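Local coordinates for protein GMP reductase (Trypanosoma brucei brucei, PDB 6JIG) that probably catalyses the irreversible NADPH-dependent deamination of GMP to IMP, and binds guanine nucleotides at a paired CBS module as well as in its barrel, at residues L256-A261 and K273-D278; R247-G252 and P279-V284. The protein carries 1 engineered substitution. All coordinates share one frame; numbering follows the deposited sequence.

Interaction 1 (L256-A261 and K273-D278); sequences LVVDIA and KRLKGD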
# COMPACT_ATOMS: atom_id res chain seq x y z
N LEU A 256 -4.01 -44.83 -19.24
CA LEU A 256 -3.94 -43.70 -20.14
C LEU A 256 -5.04 -42.71 -19.78
O LEU A 256 -6.13 -43.10 -19.38
CB LEU A 256 -4.11 -44.13 -21.60
CG LEU A 256 -3.01 -45.02 -22.18
CD1 LEU A 256 -3.42 -45.48 -23.56
CD2 LEU A 256 -1.70 -44.25 -22.23
N VAL A 257 -4.75 -41.42 -19.95
CA VAL A 257 -5.72 -40.37 -19.67
C VAL A 257 -5.93 -39.56 -20.94
O VAL A 257 -5.04 -38.80 -21.34
CB VAL A 257 -5.29 -39.47 -18.51
CG1 VAL A 257 -6.36 -38.40 -18.24
CG2 VAL A 257 -4.98 -40.30 -17.25
N VAL A 258 -7.09 -39.72 -21.56
CA VAL A 258 -7.50 -38.86 -22.67
C VAL A 258 -7.92 -37.53 -22.08
O VAL A 258 -8.87 -37.47 -21.30
CB VAL A 258 -8.66 -39.48 -23.46
CG1 VAL A 258 -9.11 -38.52 -24.56
CG2 VAL A 258 -8.25 -40.81 -24.04
N ASP A 259 -7.23 -36.45 -22.45
CA ASP A 259 -7.39 -35.18 -21.74
C ASP A 259 -7.50 -34.05 -22.74
O ASP A 259 -6.50 -33.68 -23.37
CB ASP A 259 -6.24 -34.94 -20.76
CG ASP A 259 -6.56 -33.83 -19.76
OD1 ASP A 259 -7.60 -33.16 -19.91
OD2 ASP A 259 -5.77 -33.61 -18.83
N ILE A 260 -8.71 -33.50 -22.88
CA ILE A 260 -8.92 -32.27 -23.63
C ILE A 260 -9.90 -31.40 -22.85
O ILE A 260 -10.65 -31.87 -22.00
CB ILE A 260 -9.45 -32.52 -25.06
CG1 ILE A 260 -10.73 -33.34 -25.05
CG2 ILE A 260 -8.37 -33.18 -25.94
CD1 ILE A 260 -11.33 -33.43 -26.46
N ALA A 261 -9.86 -30.10 -23.14
CA ALA A 261 -10.65 -29.15 -22.35
C ALA A 261 -12.13 -29.51 -22.37
O ALA A 261 -12.81 -29.47 -21.33
CB ALA A 261 -10.43 -27.73 -22.86
N LYS A 273 -13.12 -44.66 -27.88
CA LYS A 273 -13.51 -45.84 -28.64
C LYS A 273 -12.32 -46.45 -29.38
O LYS A 273 -12.16 -47.67 -29.41
CB LYS A 273 -14.63 -45.50 -29.63
CG LYS A 273 -15.99 -45.30 -28.97
CD LYS A 273 -17.05 -44.94 -30.02
CE LYS A 273 -18.45 -44.89 -29.40
NZ LYS A 273 -19.46 -44.24 -30.30
N ARG A 274 -11.47 -45.60 -29.96
CA ARG A 274 -10.29 -46.09 -30.67
C ARG A 274 -9.33 -46.80 -29.72
O ARG A 274 -8.77 -47.84 -30.06
CB ARG A 274 -9.58 -44.93 -31.37
CG ARG A 274 -8.50 -45.35 -32.34
CD ARG A 274 -8.37 -44.34 -33.48
NE ARG A 274 -8.36 -42.97 -32.98
CZ ARG A 274 -9.32 -42.06 -33.18
NH1 ARG A 274 -10.39 -42.37 -33.90
NH2 ARG A 274 -9.20 -40.85 -32.65
N LEU A 275 -9.14 -46.24 -28.52
CA LEU A 275 -8.22 -46.83 -27.56
C LEU A 275 -8.74 -48.15 -27.03
O LEU A 275 -7.96 -49.09 -26.82
CB LEU A 275 -7.96 -45.85 -26.41
CG LEU A 275 -7.15 -44.61 -26.83
CD1 LEU A 275 -7.23 -43.55 -25.74
CD2 LEU A 275 -5.70 -44.99 -27.11
N LYS A 276 -10.05 -48.26 -26.79
CA LYS A 276 -10.59 -49.53 -26.34
C LYS A 276 -10.63 -50.54 -27.48
O LYS A 276 -10.63 -51.75 -27.23
CB LYS A 276 -12.00 -49.37 -25.75
CG LYS A 276 -12.12 -48.42 -24.54
CD LYS A 276 -11.39 -48.95 -23.30
CE LYS A 276 -12.29 -49.82 -22.44
NZ LYS A 276 -11.50 -50.42 -21.33
N GLY A 277 -10.65 -50.07 -28.73
CA GLY A 277 -10.77 -50.96 -29.87
C GLY A 277 -9.47 -51.55 -30.37
O GLY A 277 -9.51 -52.48 -31.19
N ASP A 278 -8.32 -51.04 -29.92
CA ASP A 278 -7.03 -51.51 -30.37
C ASP A 278 -6.37 -52.35 -29.29
O ASP A 278 -6.19 -51.85 -28.17
CB ASP A 278 -6.13 -50.34 -30.74
CG ASP A 278 -4.92 -50.75 -31.57
OD1 ASP A 278 -4.20 -51.69 -31.18
OD2 ASP A 278 -4.68 -50.13 -32.62

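Interaction 2 (R247-G252 and P279-V284); sequences RLVEAG and PRTASV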
# COMPACT_ATOMS: atom_id res chain seq x y z
N ARG A 247 2.86 -46.33 -27.86
CA ARG A 247 4.23 -46.33 -27.34
C ARG A 247 4.28 -46.12 -25.83
O ARG A 247 5.16 -46.68 -25.16
CB ARG A 247 5.04 -45.27 -28.09
CG ARG A 247 5.20 -45.64 -29.59
CD ARG A 247 5.83 -44.54 -30.43
NE ARG A 247 7.12 -44.13 -29.90
CZ ARG A 247 7.83 -43.12 -30.38
NH1 ARG A 247 7.38 -42.43 -31.42
NH2 ARG A 247 8.99 -42.79 -29.82
N LEU A 248 3.35 -45.33 -25.27
CA LEU A 248 3.29 -45.20 -23.82
C LEU A 248 2.96 -46.53 -23.15
O LEU A 248 3.56 -46.88 -22.12
CB LEU A 248 2.24 -44.15 -23.43
CG LEU A 248 2.60 -42.69 -23.70
CD1 LEU A 248 1.36 -41.81 -23.58
CD2 LEU A 248 3.69 -42.23 -22.74
N VAL A 249 2.00 -47.27 -23.70
CA VAL A 249 1.65 -48.56 -23.13
C VAL A 249 2.84 -49.51 -23.21
O VAL A 249 3.15 -50.23 -22.25
CB VAL A 249 0.39 -49.13 -23.81
CG1 VAL A 249 0.11 -50.55 -23.33
CG2 VAL A 249 -0.82 -48.24 -23.49
N GLU A 250 3.55 -49.50 -24.35
CA GLU A 250 4.76 -50.31 -24.48
C GLU A 250 5.81 -49.93 -23.45
O GLU A 250 6.56 -50.79 -22.98
CB GLU A 250 5.34 -50.16 -25.89
CG GLU A 250 4.60 -50.96 -26.92
CD GLU A 250 4.98 -50.59 -28.34
OE1 GLU A 250 5.91 -49.76 -28.52
OE2 GLU A 250 4.34 -51.13 -29.27
N ALA A 251 5.88 -48.64 -23.09
CA ALA A 251 6.85 -48.19 -22.11
C ALA A 251 6.45 -48.55 -20.69
O ALA A 251 7.29 -48.47 -19.79
CB ALA A 251 7.08 -46.68 -22.23
N GLY A 252 5.19 -48.93 -20.46
CA GLY A 252 4.81 -49.40 -19.14
C GLY A 252 3.66 -48.64 -18.50
O GLY A 252 3.33 -48.91 -17.34
N PRO A 279 -6.00 -53.61 -29.57
CA PRO A 279 -5.35 -54.43 -28.53
C PRO A 279 -4.04 -53.85 -28.03
O PRO A 279 -3.62 -54.17 -26.92
CB PRO A 279 -5.13 -55.78 -29.22
CG PRO A 279 -6.09 -55.78 -30.37
CD PRO A 279 -6.18 -54.35 -30.82
N ARG A 280 -3.38 -52.99 -28.82
CA ARG A 280 -2.13 -52.39 -28.37
C ARG A 280 -2.34 -51.37 -27.25
O ARG A 280 -1.40 -51.07 -26.51
CB ARG A 280 -1.42 -51.73 -29.54
CG ARG A 280 -0.99 -52.73 -30.63
CD ARG A 280 -0.52 -52.03 -31.88
NE ARG A 280 -1.60 -51.34 -32.57
CZ ARG A 280 -1.43 -50.59 -33.65
NH1 ARG A 280 -0.22 -50.45 -34.17
NH2 ARG A 280 -2.46 -49.97 -34.21
N THR A 281 -3.55 -50.84 -27.09
CA THR A 281 -3.85 -49.91 -26.01
C THR A 281 -4.93 -50.38 -25.05
O THR A 281 -5.02 -49.85 -23.93
CB THR A 281 -4.26 -48.54 -26.58
OG1 THR A 281 -5.25 -48.73 -27.60
CG2 THR A 281 -3.06 -47.85 -27.20
N ALA A 282 -5.76 -51.36 -25.43
CA ALA A 282 -6.87 -51.79 -24.60
C ALA A 282 -6.44 -52.63 -23.41
O ALA A 282 -7.28 -53.00 -22.59
CB ALA A 282 -7.90 -52.56 -25.43
N SER A 283 -5.15 -52.92 -23.29
CA SER A 283 -4.64 -53.64 -22.14
C SER A 283 -4.59 -52.78 -20.88
O SER A 283 -4.32 -53.33 -19.81
CB SER A 283 -3.25 -54.19 -22.42
OG SER A 283 -2.40 -53.15 -22.87
N VAL A 284 -4.83 -51.47 -20.97
CA VAL A 284 -4.81 -50.62 -19.78
C VAL A 284 -6.10 -49.80 -19.72
O VAL A 284 -6.74 -49.53 -20.74
CB VAL A 284 -3.58 -49.67 -19.73
CG1 VAL A 284 -2.26 -50.46 -19.81
CG2 VAL A 284 -3.66 -48.61 -20.82

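Interaction 1 (L256-A261 and K273-D278)
A strand of the eight-stranded parallel barrel and the helix that follows it in the chain meet here through Leu256, Val258 and Leu275. Leu275, near the C-terminal end of helix 266-277, spreads its two methyl groups over strand 255-259. CD1 goes to Val258, lying 3.4 Å from its CG2, tighter than a usual van der Waals contact between carbons. CD2 goes to Leu256, 4.2 Å from its CD1. Val258 and Leu275 cross obliquely, and between them only one branch of each is in touch. Val258 holds CG1 anti to its backbone N (chi1 177°), which sets CG2 beside that N and on the helix side. In Leu275 CG lies anti to the carbonyl carbon (chi1 -69°), beside the backbone N, and from there the two methyls reach Val258 and Leu256.

Leu256 and Val258 are alternate residues, and both direct their side chains at the helix, while Val257 between them points the other way, into the barrel. This is the alternation of a TIM barrel, here within the beta-alpha-beta unit of strand 255-259, helix 266-277 and strand 285-291. Leu256 and Val258 are also hydrogen-bonded through their backbones to strand 285-291, whose Ile286 packs on both Leu256 and Leu275; Met242 and Ala245 of helix 239-251 cover Leu275 further. All three touching residues are buried, and the contact between them is wholly apolar.

Beyond Val258 the strand ends at Asp259, which with Ile260 and Ala261 of the following loop is predicted to bind NAD(+). Asp259 OD2 is held by a salt bridge to Lys309 and a hydrogen bond from Asn53, whereas Ala261 packs on Tyr457 of a neighbouring subunit.

Interaction 2 (R247-G252 and P279-V284)
Val249, in the last turn of helix 239-251, overlaps the loop 279-284 with both of its methyl groups. CG1 lies 3.6 Å from the backbone carbonyl O of Arg280 and, at the same distance of 3.6 Å, against Ser283 OG; these are packing contacts of a methyl with oxygen. CG2 instead meets Val284 tip to tip, 3.9 Å from its CG2. The two branches divide the work because CG1 stands anti to the backbone N (chi1 174°) and CG2 anti to the carbonyl carbon. On the loop side the methyl used is Val284 CG2, which stands between the backbone N and the carbonyl carbon, while CG1 (chi1 -57°) lies anti to the carbonyl carbon. Thr281 adds a looser contact, its CG2 4.4 Å from Val249 CG2.

The polar ends of two loop side chains are engaged away from the valine: Thr281 OG1 hydrogen-bonds to Leu275 O, and Arg280 NH2 forms a salt bridge with Asp278. Glu250 OE2 and Arg280 NH1 bear opposite charges but remain 6.7 Å apart, so any attraction between them is probably weak.

Both partners are turning where they meet. The loop folds into a type I beta turn from Thr281 to Val284, closed by a weak bond from Val284 N to Thr281 O. The helix ends in a Schellman motif at Gly252, whose positive phi of 123° goes with bonds from its N to Val249 O and, weakly, to Leu248 O. A helix C-terminus packed beside the next helix-to-strand loop, just ahead of strands 255-259 and 285-291, belongs to the N-terminal rim of the strands in a TIM barrel.

In the fold
Interaction 1 is buried and purely apolar, closing a helix onto a strand in the barrel wall; interaction 2 lies at the surface, where a helix end meets a loop and methyl groups also rest on oxygens. Their centres are 11 Å apart and they touch directly, through the Leu275–Thr281 link and through Leu256 CD1, 3.8 Å from Val249 CG2. Helix 239-251 leads into strand 255-259, and helix 266-277 into the loop 279-284, so interaction 1 joins a strand to the helix after it, and interaction 2 ties the helix before that strand to the loop beyond. The strand of interaction 1 ends in the first of the residues predicted to bind NAD(+), while interaction 2 lies away from the annotated sites.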